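Local atomic coordinates of MIPZ (Caulobacter crescentus, PDB entry 2XJ9), a protein that probably binds and hydrolyses ATP as a dimerising, nucleoid-binding P-loop ATPase that inhibits cell division and positions the division plane in Caulobacter. Residues T4-K18 against M101-D115. The protein carries 1 engineered substitution. Sequence-based numbering, arbitrary orientation.
Sequences TRVIVVGNEKGGAGK and MAECDFILIDTPGGD. With AGS (phosphothiophosphoric acid-adenylate ester), chain D; AGS (phosphothiophosphoric acid-adenylate ester), chain F.
Ile7 bonds to Ile107 and Ile109 in the middle of a parallel strand pair, 5-9 against 106-110, whose short axes approach to 4.7 Å and diverge by 14°. The backbone evidence is an alternating series: Ile107 N to Arg5 O, Ile7 N to Ile107 O, Ile109 N to Ile7 O (N-H...O 179°) and Val9 N to Ile109 O. Val9 O then accepts the hydroxyl Thr111 OG1 at 3.1 Å on a lone pair in the carbonyl plane, besides a weak bond from Thr111 N. Thr111 chi1 of 74° swings OG1 between its own N and carbonyl carbon, turning the hydroxyl onto the neighbouring strand.

Apolar contacts line both sheet faces. Ile7 CD1 lies 3.8 Å from Leu108 CD2 and also meets Phe106 CD1, while Val9 CG2 touches Leu108 CD1; on the other face, Ile109 CD1 reaches Val8 CG2 (3.9 Å) and Val6 CG1.

Beyond the strands lies the deviant Walker A P-loop of the MinD/ParA type. Lys18 NZ donates to O1B of one nucleotide analogue at 2.9 Å and to Asn11 O at 3.1 Å, its CE passing beside Thr111 O. A methionine at Lys18 would probably leave O1B without this charged donor and Asn11 O without its ammonium partner. The signature Lys13 NZ reaches across the dimer to the other analogue, 2.7 Å from its O2A. Gly113 CA packs 3.8 Å from S1G of the first analogue, where a side chain would clash.

Asp110 OD2 bonds Ser19, a magnesium ligand. Helix 18-30 covers Val9, Phe106 and Leu108, helix 117-124 packs on Val8 and Thr111, and strands 128-134 and 36-40 flank the pair within the central parallel sheet.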
ATOM      1  N   THR A   4     -10.851  -5.199 -28.517  1.00 68.89           N
ATOM      2  CA  THR A   4      -9.754  -5.393 -27.567  1.00 66.55           C
ATOM      3  C   THR A   4      -9.669  -4.205 -26.629  1.00 63.01           C
ATOM      4  O   THR A   4      -8.942  -3.261 -26.907  1.00 59.11           O
ATOM      5  CB  THR A   4      -8.384  -5.537 -28.266  1.00 63.49           C
ATOM      6  OG1 THR A   4      -8.554  -6.132 -29.556  1.00 78.54           O
ATOM      7  CG2 THR A   4      -7.443  -6.396 -27.431  1.00 55.01           C
ATOM      8  N   ARG A   5     -10.415  -4.250 -25.524  1.00 62.02           N
ATOM      9  CA  ARG A   5     -10.398  -3.158 -24.550  1.00 53.83           C
ATOM     10  C   ARG A   5      -9.334  -3.304 -23.455  1.00 49.39           C
ATOM     11  O   ARG A   5      -9.003  -4.410 -23.008  1.00 51.10           O
ATOM     12  CB  ARG A   5     -11.794  -2.904 -23.973  1.00 53.11           C
ATOM     13  CG  ARG A   5     -12.602  -1.994 -24.898  1.00 71.76           C
ATOM     14  CD  ARG A   5     -13.929  -1.499 -24.332  1.00 84.19           C
ATOM     15  NE  ARG A   5     -13.844  -1.049 -22.974  1.00 87.04           N
ATOM     16  CZ  ARG A   5     -14.647  -1.274 -21.935  1.00 83.78           C
ATOM     17  NH1 ARG A   5     -15.748  -2.015 -21.966  1.00 90.86           N
ATOM     18  NH2 ARG A   5     -14.293  -0.703 -20.802  1.00 55.43           N
ATOM     19  N   VAL A   6      -8.787  -2.166 -23.046  1.00 43.20           N
ATOM     20  CA  VAL A   6      -7.667  -2.135 -22.117  1.00 48.21           C
ATOM     21  C   VAL A   6      -8.063  -1.518 -20.782  1.00 44.25           C
ATOM     22  O   VAL A   6      -8.480  -0.359 -20.743  1.00 40.32           O
ATOM     23  CB  VAL A   6      -6.510  -1.297 -22.673  1.00 44.13           C
ATOM     24  CG1 VAL A   6      -5.468  -1.076 -21.586  1.00 42.86           C
ATOM     25  CG2 VAL A   6      -5.909  -1.964 -23.890  1.00 44.32           C
ATOM     26  N   ILE A   7      -7.924  -2.284 -19.698  1.00 34.12           N
ATOM     27  CA  ILE A   7      -8.233  -1.778 -18.352  1.00 37.48           C
ATOM     28  C   ILE A   7      -6.989  -1.573 -17.495  1.00 36.75           C
ATOM     29  O   ILE A   7      -6.227  -2.504 -17.237  1.00 43.61           O
ATOM     30  CB  ILE A   7      -9.176  -2.716 -17.577  1.00 41.04           C
ATOM     31  CG1 ILE A   7     -10.474  -2.928 -18.374  1.00 41.27           C
ATOM     32  CG2 ILE A   7      -9.422  -2.159 -16.181  1.00 27.34           C
ATOM     33  CD1 ILE A   7     -11.273  -4.136 -17.964  1.00 25.47           C
ATOM     34  N   VAL A   8      -6.788  -0.348 -17.047  1.00 30.15           N
ATOM     35  CA  VAL A   8      -5.655  -0.063 -16.195  1.00 34.75           C
ATOM     36  C   VAL A   8      -6.092   0.184 -14.768  1.00 28.84           C
ATOM     37  O   VAL A   8      -6.849   1.103 -14.516  1.00 37.77           O
ATOM     38  CB  VAL A   8      -4.861   1.127 -16.716  1.00 31.25           C
ATOM     39  CG1 VAL A   8      -4.062   1.750 -15.601  1.00 32.78           C
ATOM     40  CG2 VAL A   8      -3.959   0.666 -17.839  1.00 33.52           C
ATOM     41  N   VAL A   9      -5.630  -0.658 -13.848  1.00 24.11           N
ATOM     42  CA  VAL A   9      -5.926  -0.497 -12.429  1.00 27.39           C
ATOM     43  C   VAL A   9      -4.891   0.413 -11.780  1.00 22.98           C
ATOM     44  O   VAL A   9      -3.720   0.093 -11.742  1.00 24.01           O
ATOM     45  CB  VAL A   9      -5.897  -1.837 -11.679  1.00 25.14           C
ATOM     46  CG1 VAL A   9      -6.279  -1.605 -10.259  1.00 23.58           C
ATOM     47  CG2 VAL A   9      -6.822  -2.856 -12.326  1.00 19.76           C
ATOM     48  N   GLY A  10      -5.317   1.544 -11.248  1.00 21.32           N
ATOM     49  CA  GLY A  10      -4.342   2.521 -10.828  1.00 22.71           C
ATOM     50  C   GLY A  10      -4.631   3.321  -9.581  1.00 25.84           C
ATOM     51  O   GLY A  10      -5.760   3.695  -9.302  1.00 31.07           O
ATOM     52  N   ASN A  11      -3.570   3.568  -8.829  1.00 28.14           N
ATOM     53  CA  ASN A  11      -3.567   4.504  -7.724  1.00 26.18           C
ATOM     54  C   ASN A  11      -2.123   4.591  -7.267  1.00 30.52           C
ATOM     55  O   ASN A  11      -1.528   3.567  -6.962  1.00 33.84           O
ATOM     56  CB  ASN A  11      -4.419   3.988  -6.581  1.00 24.21           C
ATOM     57  CG  ASN A  11      -4.793   5.078  -5.591  1.00 26.85           C
ATOM     58  OD1 ASN A  11      -4.150   6.116  -5.509  1.00 28.52           O
ATOM     59  ND2 ASN A  11      -5.844   4.840  -4.831  1.00 33.05           N
ATOM     60  N   GLU A  12      -1.546   5.789  -7.250  1.00 22.03           N
ATOM     61  CA  GLU A  12      -0.190   5.956  -6.755  1.00 25.19           C
ATOM     62  C   GLU A  12      -0.035   5.529  -5.268  1.00 34.53           C
ATOM     63  O   GLU A  12       1.025   5.061  -4.859  1.00 37.03           O
ATOM     64  CB  GLU A  12       0.255   7.403  -6.938  1.00 30.78           C
ATOM     65  CG  GLU A  12       1.573   7.719  -6.263  1.00 51.16           C
ATOM     66  CD  GLU A  12       2.516   8.497  -7.155  1.00 46.74           C
ATOM     67  OE1 GLU A  12       2.045   9.046  -8.178  1.00 32.85           O
ATOM     68  OE2 GLU A  12       3.723   8.552  -6.814  1.00 53.77           O
ATOM     69  N   LYS A  13      -1.094   5.700  -4.473  1.00 28.35           N
ATOM     70  CA  LYS A  13      -1.132   5.269  -3.077  1.00 27.45           C
ATOM     71  C   LYS A  13      -0.873   3.774  -2.915  1.00 26.50           C
ATOM     72  O   LYS A  13      -1.400   2.974  -3.681  1.00 26.17           O
ATOM     73  CB  LYS A  13      -2.495   5.606  -2.476  1.00 24.73           C
ATOM     74  CG  LYS A  13      -2.424   6.265  -1.122  1.00 28.31           C
ATOM     75  CD  LYS A  13      -1.640   5.426  -0.178  1.00 25.89           C
ATOM     76  CE  LYS A  13      -1.552   6.082   1.177  1.00 25.94           C
ATOM     77  NZ  LYS A  13      -0.549   5.347   1.994  1.00 35.26           N
ATOM     78  N   GLY A  14      -0.067   3.391  -1.925  1.00 27.14           N
ATOM     79  CA  GLY A  14       0.215   1.987  -1.709  1.00 20.72           C
ATOM     80  C   GLY A  14      -0.990   1.380  -1.029  1.00 23.47           C
ATOM     81  O   GLY A  14      -1.710   2.062  -0.319  1.00 26.29           O
ATOM     82  N   GLY A  15      -1.235   0.099  -1.251  1.00 24.41           N
ATOM     83  CA  GLY A  15      -2.263  -0.599  -0.501  1.00 26.07           C
ATOM     84  C   GLY A  15      -3.680  -0.150  -0.769  1.00 28.71           C
ATOM     85  O   GLY A  15      -4.586  -0.474  -0.015  1.00 37.57           O
ATOM     86  N   ALA A  16      -3.886   0.584  -1.851  1.00 27.51           N
ATOM     87  CA  ALA A  16      -5.225   0.996  -2.222  1.00 24.88           C
ATOM     88  C   ALA A  16      -6.092  -0.209  -2.567  1.00 27.21           C
ATOM     89  O   ALA A  16      -7.311  -0.114  -2.512  1.00 33.36           O
ATOM     90  CB  ALA A  16      -5.175   1.995  -3.375  1.00 24.48           C
ATOM     91  N   GLY A  17      -5.469  -1.336  -2.909  1.00 24.95           N
ATOM     92  CA  GLY A  17      -6.205  -2.524  -3.318  1.00 21.55           C
ATOM     93  C   GLY A  17      -6.118  -2.858  -4.811  1.00 28.28           C
ATOM     94  O   GLY A  17      -6.790  -3.788  -5.277  1.00 29.33           O
ATOM     95  N   LYS A  18      -5.297  -2.112  -5.554  1.00 24.30           N
ATOM     96  CA  LYS A  18      -5.094  -2.332  -6.983  1.00 17.00           C
ATOM     97  C   LYS A  18      -4.964  -3.778  -7.374  1.00 18.02           C
ATOM     98  O   LYS A  18      -5.699  -4.237  -8.219  1.00 22.41           O
ATOM     99  CB  LYS A  18      -3.867  -1.577  -7.491  1.00 18.32           C
ATOM    100  CG  LYS A  18      -4.043  -0.073  -7.491  1.00 22.16           C
ATOM    101  CD  LYS A  18      -2.781   0.640  -7.947  1.00 24.82           C
ATOM    102  CE  LYS A  18      -1.545   0.124  -7.251  1.00 22.74           C
ATOM    103  NZ  LYS A  18      -1.449   0.666  -5.873  1.00 22.47           N
ATOM    104  N   MET A 101      -2.402  -7.324 -27.604  1.00 62.64           N
ATOM    105  CA  MET A 101      -3.328  -6.729 -28.552  1.00 62.50           C
ATOM    106  C   MET A 101      -3.827  -7.774 -29.535  1.00 66.40           C
ATOM    107  O   MET A 101      -5.017  -7.847 -29.843  1.00 71.81           O
ATOM    108  CB  MET A 101      -2.645  -5.597 -29.305  1.00 59.08           C
ATOM    109  CG  MET A 101      -2.945  -4.247 -28.715  1.00 74.55           C
ATOM    110  SD  MET A 101      -4.708  -4.110 -28.346  1.00 87.71           S
ATOM    111  CE  MET A 101      -4.829  -2.385 -27.859  1.00 78.27           C
ATOM    112  N   ALA A 102      -2.897  -8.586 -30.019  1.00 63.82           N
ATOM    113  CA  ALA A 102      -3.217  -9.680 -30.920  1.00 73.14           C
ATOM    114  C   ALA A 102      -4.255 -10.604 -30.314  1.00 82.14           C
ATOM    115  O   ALA A 102      -5.411 -10.647 -30.755  1.00 83.01           O
ATOM    116  CB  ALA A 102      -1.962 -10.477 -31.240  1.00 69.16           C
ATOM    117  N   GLU A 103      -3.832 -11.307 -29.265  1.00 78.22           N
ATOM    118  CA  GLU A 103      -4.478 -12.543 -28.829  1.00 80.35           C
ATOM    119  C   GLU A 103      -5.643 -12.444 -27.833  1.00 75.57           C
ATOM    120  O   GLU A 103      -6.142 -13.476 -27.382  1.00 67.34           O
ATOM    121  CB  GLU A 103      -3.399 -13.486 -28.290  1.00 72.09           C
ATOM    122  CG  GLU A 103      -2.106 -13.383 -29.094  1.00 82.49           C
ATOM    123  CD  GLU A 103      -0.979 -14.241 -28.549  1.00 87.29           C
ATOM    124  OE1 GLU A 103       0.194 -13.804 -28.656  1.00 82.05           O
ATOM    125  OE2 GLU A 103      -1.262 -15.346 -28.024  1.00 74.36           O
ATOM    126  N   CYS A 104      -6.102 -11.234 -27.512  1.00 75.69           N
ATOM    127  CA  CYS A 104      -7.026 -11.073 -26.386  1.00 61.01           C
ATOM    128  C   CYS A 104      -8.103  -9.985 -26.503  1.00 59.01           C
ATOM    129  O   CYS A 104      -7.930  -8.992 -27.213  1.00 68.23           O
ATOM    130  CB  CYS A 104      -6.209 -10.906 -25.107  1.00 51.07           C
ATOM    131  SG  CYS A 104      -5.265 -12.411 -24.747  1.00 44.96           S
ATOM    132  N   ASP A 105      -9.215 -10.187 -25.801  1.00 53.00           N
ATOM    133  CA  ASP A 105     -10.329  -9.233 -25.806  1.00 52.71           C
ATOM    134  C   ASP A 105     -10.125  -8.138 -24.770  1.00 54.97           C
ATOM    135  O   ASP A 105     -10.477  -6.987 -24.996  1.00 53.90           O
ATOM    136  CB  ASP A 105     -11.679  -9.912 -25.521  1.00 62.61           C
ATOM    137  CG  ASP A 105     -11.653 -11.417 -25.740  1.00 78.50           C
ATOM    138  OD1 ASP A 105     -12.540 -12.115 -25.185  1.00 72.38           O
ATOM    139  OD2 ASP A 105     -10.751 -11.901 -26.461  1.00 92.33           O
ATOM    140  N   PHE A 106      -9.583  -8.512 -23.616  1.00 57.51           N
ATOM    141  CA  PHE A 106      -9.269  -7.544 -22.580  1.00 47.09           C
ATOM    142  C   PHE A 106      -7.809  -7.621 -22.196  1.00 44.45           C
ATOM    143  O   PHE A 106      -7.228  -8.706 -22.121  1.00 43.61           O
ATOM    144  CB  PHE A 106     -10.123  -7.788 -21.348  1.00 43.85           C
ATOM    145  CG  PHE A 106     -11.542  -7.397 -21.522  1.00 47.22           C
ATOM    146  CD1 PHE A 106     -11.923  -6.069 -21.401  1.00 42.85           C
ATOM    147  CD2 PHE A 106     -12.505  -8.351 -21.815  1.00 52.13           C
ATOM    148  CE1 PHE A 106     -13.248  -5.697 -21.564  1.00 51.71           C
ATOM    149  CE2 PHE A 106     -13.839  -7.990 -21.983  1.00 50.91           C
ATOM    150  CZ  PHE A 106     -14.211  -6.660 -21.856  1.00 52.60           C
ATOM    151  N   ILE A 107      -7.219  -6.460 -21.960  1.00 39.63           N
ATOM    152  CA  ILE A 107      -5.899  -6.401 -21.362  1.00 44.23           C
ATOM    153  C   ILE A 107      -5.990  -5.744 -20.004  1.00 40.30           C
ATOM    154  O   ILE A 107      -6.291  -4.553 -19.898  1.00 35.82           O
ATOM    155  CB  ILE A 107      -4.900  -5.596 -22.184  1.00 42.80           C
ATOM    156  CG1 ILE A 107      -4.464  -6.370 -23.422  1.00 38.76           C
ATOM    157  CG2 ILE A 107      -3.697  -5.255 -21.319  1.00 41.55           C
ATOM    158  CD1 ILE A 107      -5.569  -6.607 -24.402  1.00 59.42           C
ATOM    159  N   LEU A 108      -5.717  -6.537 -18.977  1.00 36.68           N
ATOM    160  CA  LEU A 108      -5.728  -6.063 -17.606  1.00 35.63           C
ATOM    161  C   LEU A 108      -4.327  -5.682 -17.182  1.00 36.96           C
ATOM    162  O   LEU A 108      -3.426  -6.531 -17.110  1.00 38.13           O
ATOM    163  CB  LEU A 108      -6.250  -7.149 -16.678  1.00 36.77           C
ATOM    164  CG  LEU A 108      -7.395  -6.696 -15.794  1.00 36.80           C
ATOM    165  CD1 LEU A 108      -7.001  -5.451 -15.053  1.00 41.87           C
ATOM    166  CD2 LEU A 108      -8.598  -6.430 -16.655  1.00 43.68           C
ATOM    167  N   ILE A 109      -4.129  -4.405 -16.901  1.00 32.07           N
ATOM    168  CA  ILE A 109      -2.836  -3.982 -16.410  1.00 35.06           C
ATOM    169  C   ILE A 109      -2.893  -3.550 -14.954  1.00 37.50           C
ATOM    170  O   ILE A 109      -3.615  -2.604 -14.606  1.00 29.10           O
ATOM    171  CB  ILE A 109      -2.299  -2.850 -17.233  1.00 32.27           C
ATOM    172  CG1 ILE A 109      -2.346  -3.243 -18.707  1.00 41.57           C
ATOM    173  CG2 ILE A 109      -0.889  -2.533 -16.800  1.00 32.21           C
ATOM    174  CD1 ILE A 109      -1.964  -2.123 -19.671  1.00 38.34           C
ATOM    175  N   ASP A 110      -2.140  -4.258 -14.110  1.00 27.75           N
ATOM    176  CA  ASP A 110      -1.989  -3.855 -12.721  1.00 28.25           C
ATOM    177  C   ASP A 110      -0.756  -2.989 -12.555  1.00 28.52           C
ATOM    178  O   ASP A 110       0.322  -3.365 -12.995  1.00 33.69           O
ATOM    179  CB  ASP A 110      -1.868  -5.065 -11.811  1.00 29.93           C
ATOM    180  CG  ASP A 110      -1.920  -4.683 -10.343  1.00 34.63           C
ATOM    181  OD1 ASP A 110      -1.915  -3.468 -10.028  1.00 38.04           O
ATOM    182  OD2 ASP A 110      -1.948  -5.594  -9.503  1.00 32.77           O
ATOM    183  N   THR A 111      -0.900  -1.833 -11.918  1.00 25.28           N
ATOM    184  CA  THR A 111       0.251  -0.951 -11.756  1.00 34.45           C
ATOM    185  C   THR A 111       0.711  -0.879 -10.301  1.00 32.43           C
ATOM    186  O   THR A 111      -0.015  -1.306  -9.407  1.00 32.70           O
ATOM    187  CB  THR A 111       0.021   0.455 -12.378  1.00 26.91           C
ATOM    188  OG1 THR A 111      -0.875   1.214 -11.567  1.00 34.20           O
ATOM    189  CG2 THR A 111      -0.563   0.317 -13.737  1.00 26.33           C
ATOM    190  N   PRO A 112       1.936  -0.371 -10.074  1.00 37.15           N
ATOM    191  CA  PRO A 112       2.576  -0.294  -8.756  1.00 41.63           C
ATOM    192  C   PRO A 112       2.206   1.014  -8.067  1.00 43.45           C
ATOM    193  O   PRO A 112       1.598   1.882  -8.697  1.00 42.48           O
ATOM    194  CB  PRO A 112       4.086  -0.318  -9.090  1.00 32.46           C
ATOM    195  CG  PRO A 112       4.189  -0.113 -10.590  1.00 42.68           C
ATOM    196  CD  PRO A 112       2.807   0.209 -11.108  1.00 43.19           C
ATOM    197  N   GLY A 113       2.577   1.153  -6.801  1.00 38.92           N
ATOM    198  CA  GLY A 113       2.158   2.295  -6.009  1.00 35.31           C
ATOM    199  C   GLY A 113       3.182   3.406  -5.951  1.00 36.75           C
ATOM    200  O   GLY A 113       3.445   3.997  -4.904  1.00 51.65           O
ATOM    201  N   GLY A 114       3.795   3.678  -7.080  1.00 31.27           N
ATOM    202  CA  GLY A 114       4.612   4.860  -7.199  1.00 36.70           C
ATOM    203  C   GLY A 114       4.474   5.359  -8.613  1.00 47.70           C
ATOM    204  O   GLY A 114       3.466   5.118  -9.282  1.00 49.23           O
ATOM    205  N   ASP A 115       5.517   6.023  -9.082  1.00 57.45           N
ATOM    206  CA  ASP A 115       5.520   6.604 -10.413  1.00 60.69           C
ATOM    207  C   ASP A 115       6.597   5.948 -11.283  1.00 63.59           C
ATOM    208  O   ASP A 115       7.663   5.581 -10.787  1.00 79.68           O
ATOM    209  CB  ASP A 115       5.771   8.109 -10.299  1.00 56.62           C
ATOM    210  CG  ASP A 115       5.505   8.833 -11.584  1.00 65.37           C
ATOM    211  OD1 ASP A 115       6.228   9.813 -11.881  1.00 66.96           O
ATOM    212  OD2 ASP A 115       4.566   8.412 -12.289  1.00 66.10           O
TER
HETATM  213  PG  AGS D1272       0.711  -1.953  -3.728  1.00 39.18           P
HETATM  214  S1G AGS D1272       1.100  -0.475  -3.706  1.00 21.85           S
HETATM  215  O2G AGS D1272       1.529  -2.855  -2.829  1.00 23.85           O
HETATM  216  O3G AGS D1272       0.548  -2.583  -5.094  1.00 32.58           O
HETATM  217  PB  AGS D1272      -2.082  -2.612  -3.877  1.00 20.83           P
HETATM  218  O1B AGS D1272      -2.856  -1.391  -4.324  1.00 20.98           O
HETATM  219  O2B AGS D1272      -1.630  -3.721  -4.793  1.00 20.27           O
HETATM  220  O3B AGS D1272      -0.786  -2.021  -3.108  1.00 27.16           O
HETATM  221  PA  AGS D1272      -3.363  -4.756  -2.512  1.00 21.73           P
HETATM  222  O1A AGS D1272      -4.304  -5.176  -3.621  1.00 25.24           O
HETATM  223  O2A AGS D1272      -2.151  -5.570  -2.238  1.00 16.91           O
HETATM  224  O3A AGS D1272      -2.942  -3.234  -2.685  1.00 22.25           O
HETATM  225  O5' AGS D1272      -4.195  -4.596  -1.154  1.00 24.87           O
HETATM  226  C5' AGS D1272      -3.533  -4.176   0.027  1.00 23.47           C
HETATM  227  C4' AGS D1272      -3.735  -5.209   1.146  1.00 24.45           C
HETATM  228  O4' AGS D1272      -5.118  -5.235   1.385  1.00 28.71           O
HETATM  229  C3' AGS D1272      -3.389  -6.644   0.790  1.00 21.46           C
HETATM  230  O3' AGS D1272      -2.959  -7.312   1.964  1.00 22.40           O
HETATM  231  C2' AGS D1272      -4.675  -7.318   0.365  1.00 23.15           C
HETATM  232  O2' AGS D1272      -4.592  -8.713   0.694  1.00 22.36           O
HETATM  233  C1' AGS D1272      -5.676  -6.533   1.187  1.00 24.68           C
HETATM  234  N9  AGS D1272      -7.000  -6.174   0.630  1.00 30.78           N
HETATM  235  C8  AGS D1272      -7.237  -5.297  -0.373  1.00 34.78           C
HETATM  236  N7  AGS D1272      -8.574  -5.152  -0.597  1.00 36.68           N
HETATM  237  C5  AGS D1272      -9.194  -5.937   0.304  1.00 28.44           C
HETATM  238  C6  AGS D1272     -10.578  -6.249   0.625  1.00 26.56           C
HETATM  239  N6  AGS D1272     -11.572  -5.679  -0.084  1.00 33.91           N
HETATM  240  N1  AGS D1272     -10.796  -7.108   1.643  1.00 28.28           N
HETATM  241  C2  AGS D1272      -9.814  -7.688   2.350  1.00 23.59           C
HETATM  242  N3  AGS D1272      -8.526  -7.454   2.113  1.00 22.28           N
HETATM  243  C4  AGS D1272      -8.168  -6.598   1.122  1.00 29.75           C
HETATM  244  PG  AGS F1273       2.564   3.547   1.358  1.00 31.03           P
HETATM  245  S1G AGS F1273       3.523   4.451   2.091  1.00 18.86           S
HETATM  246  O2G AGS F1273       3.143   2.303   0.678  1.00 14.50           O
HETATM  247  O3G AGS F1273       1.596   4.296   0.480  1.00 29.45           O
HETATM  248  PB  AGS F1273       1.867   2.962   4.135  1.00 21.47           P
HETATM  249  O1B AGS F1273       2.612   1.688   4.401  1.00 18.26           O
HETATM  250  O2B AGS F1273       2.389   4.329   4.456  1.00 15.65           O
HETATM  251  O3B AGS F1273       1.592   2.963   2.528  1.00 39.48           O
HETATM  252  PA  AGS F1273      -0.424   3.855   5.500  1.00 24.15           P
HETATM  253  O1A AGS F1273       0.294   4.017   6.807  1.00 27.49           O
HETATM  254  O2A AGS F1273      -0.781   5.082   4.710  1.00 17.36           O
HETATM  255  O3A AGS F1273       0.391   2.729   4.695  1.00 21.77           O
HETATM  256  O5' AGS F1273      -1.790   3.059   5.755  1.00 34.34           O
HETATM  257  C5' AGS F1273      -2.564   2.517   4.695  1.00 24.03           C
HETATM  258  C4' AGS F1273      -4.026   2.944   4.899  1.00 33.78           C
HETATM  259  O4' AGS F1273      -4.532   2.315   6.057  1.00 26.21           O
HETATM  260  C3' AGS F1273      -4.248   4.430   5.137  1.00 31.08           C
HETATM  261  O3' AGS F1273      -5.460   4.878   4.505  1.00 19.52           O
HETATM  262  C2' AGS F1273      -4.415   4.595   6.625  1.00 21.32           C
HETATM  263  O2' AGS F1273      -5.427   5.568   6.703  1.00 24.83           O
HETATM  264  C1' AGS F1273      -4.963   3.263   7.049  1.00 31.95           C
HETATM  265  N9  AGS F1273      -4.555   2.568   8.310  1.00 42.50           N
HETATM  266  C8  AGS F1273      -3.355   1.999   8.508  1.00 27.25           C
HETATM  267  N7  AGS F1273      -3.332   1.366   9.696  1.00 37.61           N
HETATM  268  C5  AGS F1273      -4.541   1.494  10.281  1.00 35.21           C
HETATM  269  C6  AGS F1273      -5.158   1.038  11.557  1.00 33.73           C
HETATM  270  N6  AGS F1273      -4.460   0.297  12.459  1.00 27.09           N
HETATM  271  N1  AGS F1273      -6.446   1.390  11.772  1.00 37.36           N
HETATM  272  C2  AGS F1273      -7.144   2.125  10.864  1.00 39.11           C
HETATM  273  N3  AGS F1273      -6.650   2.565   9.691  1.00 26.99           N
HETATM  274  C4  AGS F1273      -5.362   2.278   9.352  1.00 32.47           C